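Local coordinates for protein glycoside hydrolase family 5 (Aspergillus oryzae, PDB 6LA0) that acts as a secreted rutinosidase of glycoside hydrolase family 5 and may also release glucose from the non-reducing ends of 1,3-beta-glucans, at residues 257-262 against 290-295; 185-190 against 236-241; 89-94 against 130-135; 273-278 against 313-318. All blocks are in the same frame, centred on the assembly; numbering follows the deposited sequence.

Interaction 1 of 4, residues 257-262 against 290-295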
loop_
_atom_site.group_PDB
_atom_site.type_symbol
_atom_site.label_atom_id
_atom_site.label_comp_id
_atom_site.label_asym_id
_atom_site.label_seq_id
_atom_site.Cartn_x
_atom_site.Cartn_y
_atom_site.Cartn_z
ATOM N N LEU A 257 2.745 -14.410 -9.684
ATOM C CA LEU A 257 2.583 -13.987 -8.301
ATOM C C LEU A 257 3.857 -13.314 -7.806
ATOM O O LEU A 257 4.956 -13.852 -7.968
ATOM C CB LEU A 257 2.238 -15.202 -7.429
ATOM C CG LEU A 257 2.003 -15.082 -5.921
ATOM C CD1 LEU A 257 0.746 -14.309 -5.625
ATOM C CD2 LEU A 257 1.928 -16.483 -5.321
ATOM N N VAL A 258 3.701 -12.139 -7.204
ATOM C CA VAL A 258 4.790 -11.447 -6.529
ATOM C C VAL A 258 4.335 -11.120 -5.110
ATOM O O VAL A 258 3.162 -10.813 -4.884
ATOM C CB VAL A 258 5.201 -10.177 -7.306
ATOM C CG1 VAL A 258 4.001 -9.241 -7.470
ATOM C CG2 VAL A 258 6.348 -9.475 -6.615
ATOM N N PHE A 259 5.253 -11.207 -4.150
ATOM C CA PHE A 259 4.948 -10.967 -2.747
ATOM C C PHE A 259 5.279 -9.524 -2.391
ATOM O O PHE A 259 6.320 -9.006 -2.805
ATOM C CB PHE A 259 5.742 -11.929 -1.857
ATOM C CG PHE A 259 5.120 -13.271 -1.758
ATOM C CD1 PHE A 259 5.246 -14.181 -2.804
ATOM C CD2 PHE A 259 4.367 -13.617 -0.653
ATOM C CE1 PHE A 259 4.657 -15.428 -2.738
ATOM C CE2 PHE A 259 3.765 -14.868 -0.577
ATOM C CZ PHE A 259 3.918 -15.774 -1.620
ATOM N N ASP A 260 4.371 -8.866 -1.652
ATOM C CA ASP A 260 4.557 -7.507 -1.147
ATOM C C ASP A 260 4.843 -7.589 0.348
ATOM O O ASP A 260 3.976 -8.022 1.115
ATOM C CB ASP A 260 3.305 -6.658 -1.409
ATOM C CG ASP A 260 3.350 -5.297 -0.696
ATOM O OD1 ASP A 260 4.432 -4.906 -0.222
ATOM O OD2 ASP A 260 2.300 -4.620 -0.617
ATOM N N VAL A 261 6.056 -7.185 0.777
ATOM C CA VAL A 261 6.374 -7.127 2.202
ATOM C C VAL A 261 6.475 -5.670 2.640
ATOM O O VAL A 261 6.882 -4.796 1.866
ATOM C CB VAL A 261 7.679 -7.890 2.550
ATOM C CG1 VAL A 261 7.579 -9.371 2.140
ATOM C CG2 VAL A 261 8.921 -7.220 1.912
ATOM N N HIS A 262 6.108 -5.417 3.903
ATOM C CA HIS A 262 6.139 -4.090 4.514
ATOM C C HIS A 262 7.134 -4.065 5.675
ATOM O O HIS A 262 7.138 -4.960 6.526
ATOM C CB HIS A 262 4.734 -3.690 5.003
ATOM C CG HIS A 262 3.725 -3.599 3.904
ATOM N ND1 HIS A 262 2.391 -3.321 4.130
ATOM C CD2 HIS A 262 3.860 -3.723 2.561
ATOM C CE1 HIS A 262 1.751 -3.292 2.976
ATOM N NE2 HIS A 262 2.615 -3.539 2.008
ATOM N N GLY A 290 13.180 -17.710 -3.466
ATOM C CA GLY A 290 13.326 -17.715 -4.913
ATOM C C GLY A 290 12.227 -18.418 -5.705
ATOM O O GLY A 290 12.240 -18.349 -6.938
ATOM N N LYS A 291 11.301 -19.123 -5.053
ATOM C CA LYS A 291 10.193 -19.712 -5.804
ATOM C C LYS A 291 9.264 -18.624 -6.340
ATOM O O LYS A 291 8.718 -18.761 -7.439
ATOM C CB LYS A 291 9.415 -20.709 -4.935
ATOM C CG LYS A 291 8.321 -21.479 -5.705
ATOM C CD LYS A 291 7.411 -22.275 -4.776
ATOM C CE LYS A 291 6.352 -23.030 -5.582
ATOM N NZ LYS A 291 5.464 -23.866 -4.721
ATOM N N PHE A 292 9.099 -17.532 -5.591
ATOM C CA PHE A 292 8.378 -16.340 -6.020
ATOM C C PHE A 292 9.178 -15.101 -5.647
ATOM O O PHE A 292 9.895 -15.107 -4.646
ATOM C CB PHE A 292 6.989 -16.253 -5.369
ATOM C CG PHE A 292 6.084 -17.405 -5.700
ATOM C CD1 PHE A 292 5.451 -17.476 -6.933
ATOM C CD2 PHE A 292 5.835 -18.394 -4.760
ATOM C CE1 PHE A 292 4.598 -18.534 -7.237
ATOM C CE2 PHE A 292 4.988 -19.466 -5.053
ATOM C CZ PHE A 292 4.370 -19.536 -6.291
ATOM N N PRO A 293 9.057 -14.019 -6.417
ATOM C CA PRO A 293 9.814 -12.796 -6.119
ATOM C C PRO A 293 9.145 -11.941 -5.044
ATOM O O PRO A 293 7.968 -12.109 -4.703
ATOM C CB PRO A 293 9.837 -12.068 -7.470
ATOM C CG PRO A 293 8.523 -12.466 -8.112
ATOM C CD PRO A 293 8.232 -13.883 -7.636
ATOM N N VAL A 294 9.927 -10.983 -4.524
ATOM C CA VAL A 294 9.534 -10.137 -3.398
ATOM C C VAL A 294 9.667 -8.666 -3.779
ATOM O O VAL A 294 10.666 -8.261 -4.385
ATOM C CB VAL A 294 10.395 -10.429 -2.149
ATOM C CG1 VAL A 294 10.046 -9.461 -1.031
ATOM C CG2 VAL A 294 10.219 -11.869 -1.691
ATOM N N PHE A 295 8.664 -7.865 -3.401
ATOM C CA PHE A 295 8.651 -6.419 -3.565
ATOM C C PHE A 295 8.347 -5.784 -2.213
ATOM O O PHE A 295 7.531 -6.304 -1.445
ATOM C CB PHE A 295 7.602 -5.980 -4.612
ATOM C CG PHE A 295 7.634 -4.500 -4.954
ATOM C CD1 PHE A 295 8.626 -3.977 -5.771
ATOM C CD2 PHE A 295 6.646 -3.647 -4.483
ATOM C CE1 PHE A 295 8.639 -2.616 -6.099
ATOM C CE2 PHE A 295 6.650 -2.288 -4.805
ATOM C CZ PHE A 295 7.645 -1.778 -5.615
#
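Methyl CD2 of Leu257 sits almost directly above the middle of the Phe292 ring, 3.9 Å from the ring centroid and 11° off its normal, a well-centred CH-pi contact. Leu257 holds its CG anti to the backbone N (chi1 -180°), which carries the branched end out over the aromatic face, while its CB lies beside the CD1-CE1 bond of the same ring. Phe259, two residues on and on the same face of the sheet, comes to Phe292 differently: its edge atom CE1 presses on Phe292 CB at 3.6 Å, and the two ring planes meet at 48°, neither stacked nor perpendicular. Glu244 of helix 244-248 lies against both phenylalanines, with Ser248 also on Phe292; the bulky rings suit a buried layer between strand and helix. The segments lie on neighbouring parallel strands, 257-265 and 294-303, the second entered from a loop, of a beta-alpha-beta unit of the TIM barrel, linked through helix 275-285. Phe259 commits both its backbone groups to this neighbour: its N donates to Pro293 O at 2.9 Å, and its O accepts from Phe295 N at 2.7 Å. The ladder continues with Val261 N to Phe295 O, 2.8 Å. It stops at Pro293, which has no N-H to give; its CD instead faces Leu257 O, 3.3 Å away. On the other face, Val258 CG2 touches Pro293 CG at 4.0 Å, and Trp14 closes over Val258 and Phe295. Asp260, on this face too, receives His262 NE2 on OD2 from above the carboxylate plane, and Gly297 N donates to its OD1.

Interaction 2 of 4, residues 185-190 against 236-241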
loop_
_atom_site.group_PDB
_atom_site.type_symbol
_atom_site.label_atom_id
_atom_site.label_comp_id
_atom_site.label_asym_id
_atom_site.label_seq_id
_atom_site.Cartn_x
_atom_site.Cartn_y
_atom_site.Cartn_z
ATOM N N THR A 185 -0.350 -4.057 -12.030
ATOM C CA THR A 185 -0.281 -5.201 -11.133
ATOM C C THR A 185 -1.452 -5.118 -10.164
ATOM O O THR A 185 -1.704 -4.054 -9.587
ATOM C CB THR A 185 1.063 -5.198 -10.378
ATOM O OG1 THR A 185 2.107 -5.576 -11.276
ATOM C CG2 THR A 185 1.047 -6.142 -9.177
ATOM N N ILE A 186 -2.170 -6.226 -9.982
ATOM C CA ILE A 186 -3.364 -6.243 -9.144
ATOM C C ILE A 186 -3.014 -6.785 -7.760
ATOM O O ILE A 186 -2.543 -7.921 -7.626
ATOM C CB ILE A 186 -4.499 -7.049 -9.800
ATOM C CG1 ILE A 186 -4.997 -6.324 -11.050
ATOM C CG2 ILE A 186 -5.612 -7.252 -8.799
ATOM C CD1 ILE A 186 -6.152 -7.020 -11.781
ATOM N N GLU A 187 -3.251 -5.970 -6.725
ATOM C CA GLU A 187 -3.013 -6.366 -5.337
ATOM C C GLU A 187 -4.345 -6.474 -4.598
ATOM O O GLU A 187 -4.914 -5.448 -4.183
ATOM C CB GLU A 187 -2.075 -5.364 -4.636
ATOM C CG GLU A 187 -1.745 -5.717 -3.173
ATOM C CD GLU A 187 -0.527 -4.973 -2.624
ATOM O OE1 GLU A 187 -0.329 -3.794 -2.985
ATOM O OE2 GLU A 187 0.234 -5.572 -1.829
ATOM N N PRO A 188 -4.874 -7.681 -4.396
ATOM C CA PRO A 188 -6.272 -7.851 -3.966
ATOM C C PRO A 188 -6.530 -7.746 -2.469
ATOM O O PRO A 188 -7.683 -7.897 -2.062
ATOM C CB PRO A 188 -6.588 -9.264 -4.477
ATOM C CG PRO A 188 -5.256 -9.993 -4.330
ATOM C CD PRO A 188 -4.219 -8.970 -4.704
ATOM N N MET A 189 -5.518 -7.474 -1.637
ATOM C CA MET A 189 -5.748 -7.216 -0.215
ATOM C C MET A 189 -4.497 -6.567 0.364
ATOM O O MET A 189 -3.466 -6.468 -0.299
ATOM C CB MET A 189 -6.097 -8.503 0.542
ATOM C CG MET A 189 -4.898 -9.415 0.781
ATOM S SD MET A 189 -5.307 -11.156 1.014
ATOM C CE MET A 189 -6.430 -11.114 2.403
ATOM N N ASN A 190 -4.597 -6.151 1.626
ATOM C CA ASN A 190 -3.512 -5.452 2.305
ATOM C C ASN A 190 -3.582 -5.744 3.797
ATOM O O ASN A 190 -4.635 -5.558 4.414
ATOM C CB ASN A 190 -3.588 -3.939 2.067
ATOM C CG ASN A 190 -2.524 -3.177 2.826
ATOM O OD1 ASN A 190 -1.358 -3.146 2.425
ATOM N ND2 ASN A 190 -2.911 -2.578 3.944
ATOM N N MET A 236 -0.249 -9.383 -6.866
ATOM C CA MET A 236 0.645 -9.039 -5.763
ATOM C C MET A 236 -0.020 -9.421 -4.440
ATOM O O MET A 236 -1.095 -8.904 -4.104
ATOM C CB MET A 236 1.008 -7.547 -5.788
ATOM C CG MET A 236 1.996 -7.128 -4.680
ATOM S SD MET A 236 2.766 -5.496 -4.898
ATOM C CE MET A 236 4.033 -5.872 -6.114
ATOM N N PHE A 237 0.610 -10.348 -3.707
ATOM C CA PHE A 237 0.062 -10.934 -2.484
ATOM C C PHE A 237 0.766 -10.298 -1.294
ATOM O O PHE A 237 1.952 -10.547 -1.062
ATOM C CB PHE A 237 0.241 -12.460 -2.507
ATOM C CG PHE A 237 -0.322 -13.190 -1.297
ATOM C CD1 PHE A 237 -1.289 -12.623 -0.480
ATOM C CD2 PHE A 237 0.110 -14.476 -1.004
ATOM C CE1 PHE A 237 -1.800 -13.325 0.623
ATOM C CE2 PHE A 237 -0.399 -15.183 0.085
ATOM C CZ PHE A 237 -1.352 -14.605 0.899
ATOM N N GLN A 238 0.041 -9.444 -0.567
ATOM C CA GLN A 238 0.488 -8.890 0.709
ATOM C C GLN A 238 0.142 -9.931 1.762
ATOM O O GLN A 238 -0.949 -9.929 2.331
ATOM C CB GLN A 238 -0.187 -7.550 0.987
ATOM C CG GLN A 238 0.652 -6.583 1.845
ATOM C CD GLN A 238 0.950 -7.149 3.216
ATOM O OE1 GLN A 238 0.061 -7.256 4.047
ATOM N NE2 GLN A 238 2.203 -7.540 3.453
ATOM N N GLY A 239 1.068 -10.870 1.990
ATOM C CA GLY A 239 0.774 -12.022 2.821
ATOM C C GLY A 239 0.916 -11.733 4.301
ATOM O O GLY A 239 1.654 -12.434 5.006
ATOM N N SER A 240 0.210 -10.700 4.772
ATOM C CA SER A 240 0.241 -10.247 6.161
ATOM C C SER A 240 1.706 -10.052 6.539
ATOM O O SER A 240 2.491 -9.567 5.716
ATOM C CB SER A 240 -0.485 -11.254 7.064
ATOM O OG SER A 240 -0.742 -10.747 8.366
ATOM N N PHE A 241 2.110 -10.455 7.738
ATOM C CA PHE A 241 3.493 -10.260 8.146
ATOM C C PHE A 241 4.264 -11.575 8.277
ATOM O O PHE A 241 5.217 -11.668 9.054
ATOM C CB PHE A 241 3.537 -9.433 9.426
ATOM C CG PHE A 241 2.789 -8.125 9.308
ATOM C CD1 PHE A 241 3.377 -7.030 8.693
ATOM C CD2 PHE A 241 1.493 -8.000 9.790
ATOM C CE1 PHE A 241 2.684 -5.809 8.579
ATOM C CE2 PHE A 241 0.797 -6.789 9.679
ATOM C CZ PHE A 241 1.394 -5.700 9.069
HETATM O O HOH W 1 -2.518 -8.876 -1.770
#
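Met236 lies against three residues of segment 185-190: its CB meets Thr185 CG2 at 3.7 Å, its CG meets Glu187 OE2, and its O faces Pro188 CD at 3.2 Å. The unbranched, apolar methionine chain suits this place, crossing the extended glutamate at a slant and bending at chi3. One direct backbone bond joins the segments, Met236 N to Ile186 O at 2.8 Å. The next rung fails because proline lacks an N-H, and beyond it the backbones separate. A water takes over, donating to Met236 O (2.7 Å) and Met189 O (3.0 Å) and accepting from Gln238 N (2.9 Å). Beside it, Met189 SD approaches Phe237 CE1 obliquely at 4.1 Å, a Met-aromatic contact. Gln238 CB packs near Glu187 OE2 at 3.5 Å.

In the second shell, Arg89 fixes Glu187 OE1 by a salt bridge and also donates to Asn190 OD1. The Gln238 chain bends at chi2 (-61°) toward its amide partners: OE1 accepts from Glu191 N, while NE2 reaches Ser240 O and Asp260 O. The contact thus bridges strands 184-187 and 235-237 of the TIM barrel, between strand 128-133 beside the former and strand 257-265 beside the latter, with helix 158-176 covering Ile186 and Pro188.

Interaction 3 of 4, residues 89-94 against 130-135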
loop_
_atom_site.group_PDB
_atom_site.type_symbol
_atom_site.label_atom_id
_atom_site.label_comp_id
_atom_site.label_asym_id
_atom_site.label_seq_id
_atom_site.Cartn_x
_atom_site.Cartn_y
_atom_site.Cartn_z
ATOM N N ARG A 89 2.299 2.820 -6.249
ATOM C CA ARG A 89 1.344 1.982 -5.532
ATOM C C ARG A 89 0.201 2.872 -5.061
ATOM O O ARG A 89 0.431 3.856 -4.351
ATOM C CB ARG A 89 1.981 1.270 -4.341
ATOM C CG ARG A 89 1.030 0.297 -3.628
ATOM C CD ARG A 89 1.816 -0.608 -2.668
ATOM N NE ARG A 89 0.991 -1.579 -1.938
ATOM C CZ ARG A 89 0.606 -1.443 -0.672
ATOM N NH1 ARG A 89 0.932 -0.359 0.004
ATOM N NH2 ARG A 89 -0.112 -2.394 -0.075
ATOM N N ILE A 90 -1.018 2.517 -5.444
ATOM C CA ILE A 90 -2.189 3.360 -5.241
ATOM C C ILE A 90 -3.203 2.586 -4.405
ATOM O O ILE A 90 -3.957 1.762 -4.927
ATOM C CB ILE A 90 -2.793 3.805 -6.583
ATOM C CG1 ILE A 90 -1.671 4.256 -7.529
ATOM C CG2 ILE A 90 -3.854 4.902 -6.365
ATOM C CD1 ILE A 90 -2.151 4.922 -8.804
ATOM N N PRO A 91 -3.250 2.825 -3.097
ATOM C CA PRO A 91 -4.295 2.209 -2.269
ATOM C C PRO A 91 -5.683 2.764 -2.584
ATOM O O PRO A 91 -5.874 3.974 -2.736
ATOM C CB PRO A 91 -3.864 2.574 -0.837
ATOM C CG PRO A 91 -2.388 2.794 -0.939
ATOM C CD PRO A 91 -2.194 3.449 -2.277
ATOM N N THR A 92 -6.658 1.856 -2.680
ATOM C CA THR A 92 -8.059 2.209 -2.874
ATOM C C THR A 92 -8.904 1.481 -1.839
ATOM O O THR A 92 -8.515 0.426 -1.325
ATOM C CB THR A 92 -8.571 1.843 -4.283
ATOM O OG1 THR A 92 -8.611 0.419 -4.424
ATOM C CG2 THR A 92 -7.671 2.429 -5.377
ATOM N N THR A 93 -10.083 2.027 -1.546
ATOM C CA THR A 93 -11.007 1.274 -0.708
ATOM C C THR A 93 -11.875 0.379 -1.590
ATOM O O THR A 93 -11.985 0.569 -2.807
ATOM C CB THR A 93 -11.902 2.186 0.135
ATOM O OG1 THR A 93 -12.858 2.827 -0.719
ATOM C CG2 THR A 93 -11.081 3.230 0.902
ATOM N N TYR A 94 -12.489 -0.621 -0.962
ATOM C CA TYR A 94 -13.365 -1.492 -1.732
ATOM C C TYR A 94 -14.546 -0.708 -2.281
ATOM O O TYR A 94 -15.112 -1.082 -3.313
ATOM C CB TYR A 94 -13.835 -2.674 -0.884
ATOM C CG TYR A 94 -14.723 -2.344 0.306
ATOM C CD1 TYR A 94 -16.020 -1.837 0.132
ATOM C CD2 TYR A 94 -14.291 -2.589 1.599
ATOM C CE1 TYR A 94 -16.820 -1.550 1.219
ATOM C CE2 TYR A 94 -15.100 -2.308 2.700
ATOM C CZ TYR A 94 -16.370 -1.787 2.495
ATOM O OH TYR A 94 -17.181 -1.516 3.579
ATOM N N ILE A 130 0.583 -0.297 -9.432
ATOM C CA ILE A 130 0.057 -1.319 -8.529
ATOM C C ILE A 130 -1.286 -0.805 -8.010
ATOM O O ILE A 130 -1.342 0.194 -7.281
ATOM C CB ILE A 130 1.028 -1.611 -7.369
ATOM C CG1 ILE A 130 2.306 -2.304 -7.853
ATOM C CG2 ILE A 130 0.379 -2.508 -6.312
ATOM C CD1 ILE A 130 3.458 -2.223 -6.850
ATOM N N VAL A 131 -2.377 -1.462 -8.396
ATOM C CA VAL A 131 -3.698 -1.093 -7.908
ATOM C C VAL A 131 -3.941 -1.932 -6.658
ATOM O O VAL A 131 -4.015 -3.163 -6.732
ATOM C CB VAL A 131 -4.778 -1.315 -8.975
ATOM C CG1 VAL A 131 -6.140 -0.907 -8.444
ATOM C CG2 VAL A 131 -4.453 -0.526 -10.235
ATOM N N ASP A 132 -4.022 -1.273 -5.500
ATOM C CA ASP A 132 -4.072 -1.956 -4.211
ATOM C C ASP A 132 -5.487 -1.843 -3.651
ATOM O O ASP A 132 -6.023 -0.741 -3.533
ATOM C CB ASP A 132 -3.009 -1.369 -3.266
ATOM C CG ASP A 132 -3.343 -1.544 -1.789
ATOM O OD1 ASP A 132 -3.691 -2.655 -1.364
ATOM O OD2 ASP A 132 -3.238 -0.559 -1.032
ATOM N N VAL A 133 -6.112 -2.981 -3.353
ATOM C CA VAL A 133 -7.407 -2.988 -2.678
ATOM C C VAL A 133 -7.106 -3.117 -1.192
ATOM O O VAL A 133 -6.859 -4.214 -0.683
ATOM C CB VAL A 133 -8.331 -4.104 -3.173
ATOM C CG1 VAL A 133 -9.722 -3.922 -2.551
ATOM C CG2 VAL A 133 -8.412 -4.126 -4.719
ATOM N N HIS A 134 -7.111 -1.967 -0.508
ATOM C CA HIS A 134 -6.640 -1.854 0.861
ATOM C C HIS A 134 -7.614 -2.502 1.840
ATOM O O HIS A 134 -7.188 -3.155 2.800
ATOM C CB HIS A 134 -6.457 -0.362 1.192
ATOM C CG HIS A 134 -5.225 -0.026 1.983
ATOM N ND1 HIS A 134 -3.952 -0.389 1.590
ATOM C CD2 HIS A 134 -5.077 0.681 3.131
ATOM C CE1 HIS A 134 -3.077 0.070 2.470
ATOM N NE2 HIS A 134 -3.735 0.711 3.421
ATOM N N SER A 135 -8.918 -2.303 1.627
ATOM C CA SER A 135 -9.990 -2.806 2.476
ATOM C C SER A 135 -10.856 -3.818 1.726
ATOM O O SER A 135 -10.923 -3.817 0.492
ATOM C CB SER A 135 -10.863 -1.638 2.997
ATOM O OG SER A 135 -11.025 -0.655 1.997
#
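Asp132 O accepts two bonds from Thr92 at once, from its N at 2.8 Å and its OG1 at 3.0 Å. Thr92 places OG1 between its own N and carbonyl carbon (chi1 68°), where the hydroxyl can reach the strand alongside; Trp97 NE1 is also hydrogen-bonded to Thr92 OG1. The other backbone bonds complete a regular parallel ladder: Ile90 N to Ile130 O, Asp132 N to Ile90 O, and His134 N to Thr92 O. Past the strand ends, a weak bond from Tyr94 N to Ser135 OG (3.3 Å) ties the two loops.

Among the charged groups, Arg89 lays its guanidinium over the Asp132 carboxylate, the planes 15° apart. NH2 is 3.7 Å from OD2, a long salt bridge in which charge alone acts, because OD2 lies over the face of the guanidinium and no N-H points at it; the nitrogens bond Glu187, Glu298, Asn23 and Asn190. OD2 offers its syn lone pair to His134 ND1, 2.7 Å away.

Apolar contacts run along the same face. Pro91 CB rests over the His134 ring, 4.1 Å from its centroid, a CH-pi contact, and Arg89 CG packs on Ile130 CG2 at 3.9 Å.

Both strands belong to one beta-alpha-beta unit of the TIM barrel, joined by helix 110-125: strand 19-23 flanks 87-92 on its other edge, strand 184-187 flanks 128-133, and helix 49-56 meets Thr93 and Tyr94.

Interaction 4 of 4, residues 273-278 against 313-318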
loop_
_atom_site.group_PDB
_atom_site.type_symbol
_atom_site.label_atom_id
_atom_site.label_comp_id
_atom_site.label_asym_id
_atom_site.label_seq_id
_atom_site.Cartn_x
_atom_site.Cartn_y
_atom_site.Cartn_z
ATOM N N GLU A 273 21.017 6.680 13.719
ATOM C CA GLU A 273 22.418 6.299 13.558
ATOM C C GLU A 273 22.558 4.867 13.074
ATOM O O GLU A 273 23.201 4.612 12.045
ATOM C CB GLU A 273 23.139 6.473 14.883
ATOM C CG GLU A 273 24.657 6.360 14.669
ATOM C CD GLU A 273 25.374 5.185 15.350
ATOM O OE1 GLU A 273 25.171 4.952 16.561
ATOM O OE2 GLU A 273 26.278 4.625 14.694
ATOM N N THR A 274 21.856 3.942 13.724
ATOM C CA THR A 274 22.024 2.511 13.493
ATOM C C THR A 274 21.027 1.952 12.495
ATOM O O THR A 274 21.019 0.738 12.245
ATOM C CB THR A 274 21.907 1.761 14.820
ATOM O OG1 THR A 274 20.657 2.082 15.431
ATOM C CG2 THR A 274 23.065 2.166 15.776
ATOM N N LEU A 275 20.183 2.814 11.925
ATOM C CA LEU A 275 19.150 2.318 11.025
ATOM C C LEU A 275 19.693 1.581 9.806
ATOM O O LEU A 275 19.088 0.560 9.438
ATOM C CB LEU A 275 18.230 3.461 10.585
ATOM C CG LEU A 275 17.105 3.037 9.647
ATOM C CD1 LEU A 275 16.194 1.979 10.294
ATOM C CD2 LEU A 275 16.326 4.281 9.239
ATOM N N PRO A 276 20.775 2.013 9.133
ATOM C CA PRO A 276 21.171 1.299 7.900
ATOM C C PRO A 276 21.465 -0.175 8.107
ATOM O O PRO A 276 21.052 -1.003 7.282
ATOM C CB PRO A 276 22.422 2.062 7.437
ATOM C CG PRO A 276 22.250 3.443 8.020
ATOM C CD PRO A 276 21.622 3.207 9.357
ATOM N N ALA A 277 22.179 -0.528 9.179
ATOM C CA ALA A 277 22.410 -1.941 9.476
ATOM C C ALA A 277 21.093 -2.712 9.517
ATOM O O ALA A 277 20.996 -3.821 8.980
ATOM C CB ALA A 277 23.167 -2.085 10.802
ATOM N N ARG A 278 20.059 -2.123 10.123
ATOM C CA ARG A 278 18.771 -2.811 10.211
ATOM C C ARG A 278 18.099 -2.914 8.850
ATOM O O ARG A 278 17.479 -3.940 8.536
ATOM C CB ARG A 278 17.843 -2.095 11.192
ATOM C CG ARG A 278 16.998 -3.053 12.023
ATOM C CD ARG A 278 17.890 -3.922 12.916
ATOM N NE ARG A 278 18.487 -3.167 14.016
ATOM C CZ ARG A 278 17.903 -2.956 15.195
ATOM N NH1 ARG A 278 16.684 -3.430 15.435
ATOM N NH2 ARG A 278 18.538 -2.263 16.138
ATOM N N GLU A 313 18.953 11.879 4.525
ATOM C CA GLU A 313 19.400 11.580 3.169
ATOM C C GLU A 313 20.144 10.246 3.122
ATOM O O GLU A 313 19.892 9.404 2.241
ATOM C CB GLU A 313 20.278 12.714 2.641
ATOM C CG GLU A 313 20.793 12.449 1.236
ATOM C CD GLU A 313 21.729 13.523 0.740
ATOM O OE1 GLU A 313 22.485 14.087 1.571
ATOM O OE2 GLU A 313 21.716 13.785 -0.487
ATOM N N ARG A 314 21.060 10.029 4.070
ATOM C CA ARG A 314 21.813 8.778 4.088
ATOM C C ARG A 314 20.879 7.586 4.264
ATOM O O ARG A 314 20.992 6.579 3.546
ATOM C CB ARG A 314 22.875 8.818 5.200
ATOM C CG ARG A 314 23.718 7.532 5.305
ATOM C CD ARG A 314 24.401 7.374 6.659
ATOM N NE ARG A 314 23.479 6.940 7.715
ATOM C CZ ARG A 314 23.849 6.621 8.954
ATOM N NH1 ARG A 314 25.135 6.641 9.299
ATOM N NH2 ARG A 314 22.939 6.250 9.849
ATOM N N ASN A 315 19.897 7.715 5.161
ATOM C CA ASN A 315 19.060 6.576 5.524
ATOM C C ASN A 315 18.049 6.220 4.427
ATOM O O ASN A 315 17.850 5.032 4.137
ATOM C CB ASN A 315 18.365 6.859 6.861
ATOM C CG ASN A 315 19.339 6.872 8.049
ATOM O OD1 ASN A 315 20.452 6.323 7.983
ATOM N ND2 ASN A 315 18.914 7.486 9.148
ATOM N N VAL A 316 17.394 7.207 3.800
ATOM C CA VAL A 316 16.466 6.861 2.719
ATOM C C VAL A 316 17.234 6.247 1.555
ATOM O O VAL A 316 16.768 5.290 0.920
ATOM C CB VAL A 316 15.614 8.078 2.279
ATOM C CG1 VAL A 316 16.446 9.134 1.555
ATOM C CG2 VAL A 316 14.472 7.626 1.364
ATOM N N ASN A 317 18.450 6.741 1.287
ATOM C CA ASN A 317 19.189 6.168 0.171
ATOM C C ASN A 317 19.719 4.781 0.519
ATOM O O ASN A 317 19.803 3.917 -0.364
ATOM C CB ASN A 317 20.314 7.110 -0.252
ATOM C CG ASN A 317 19.827 8.203 -1.176
ATOM O OD1 ASN A 317 19.341 7.927 -2.280
ATOM N ND2 ASN A 317 19.938 9.451 -0.732
ATOM N N ALA A 318 20.026 4.535 1.798
ATOM C CA ALA A 318 20.460 3.201 2.218
ATOM C C ALA A 318 19.317 2.195 2.147
ATOM O O ALA A 318 19.545 1.016 1.845
ATOM C CB ALA A 318 21.022 3.251 3.638
#
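Pro276 places CG over one face of the Arg314 guanidinium, 3.7 Å from its CZ, while Glu273 O and Asn315 OD1 are met at the edge. Glu273 O accepts from Arg314 NH2 at 2.8 Å, the nitrogen standing above the carbonyl plane rather than on a lone pair. OD1 of Asn315, the next residue on the helix, lies in the guanidinium plane of Arg314 and is gripped side-on by NE and NH2, each 3.1 Å away. Since NH2 serves both Glu273 and Asn315, these bonds fix the rotation of the flat group, and the bend of the arginine chain at chi3 (76°) turns it into place beside the proline. A long side chain with several N-H groups suits the span from helix 312-326 to the loop ahead of helix 275-285. Those helices belong to the outer layer of the TIM barrel, and the contact joins the first turn of 275-285 to the early part of 312-326. Proline suits that first turn, where a helix needs no N-H from the residue. Pro276 CG also touches Asn315 OD1 at 3.4 Å, and Pro276 CB meets Ala318 CB at 4.2 Å, a small methyl that lets the helices come close. The Asn315 amide has a second grip: ND2 donates to Ser272 O, so two successive carbonyls of the loop, those of Ser272 and Glu273, are held by side chains of helix 312-326. Towards the barrel, Leu275 CD2 packs on Asn315 CB at 4.1 Å, and the leucine continues inward onto Tyr265, Ile301 and Thr303 of the strands beneath.

Overall arrangement
Interactions 1, 2 and 3 are buried strand pairings of one barrel, whereas interaction 4 lies on the outside of the barrel, partly exposed, between two helices. Interaction 3 has the fullest backbone ladder; interaction 1 has a shorter one cut off by proline, and interaction 2 keeps a single direct bond and relies on water. The first three converge: Arg89 of 89-94 forms a salt bridge with Glu187 of 185-190 and a long, weak ion pair with Asp260 of 257-262, so polar chemistry gathers on the inner face. Interaction 4 touches none of them, its nearest atoms about 11 Å from interaction 1, yet its helix 275-285 connects the two strands paired in interaction 1.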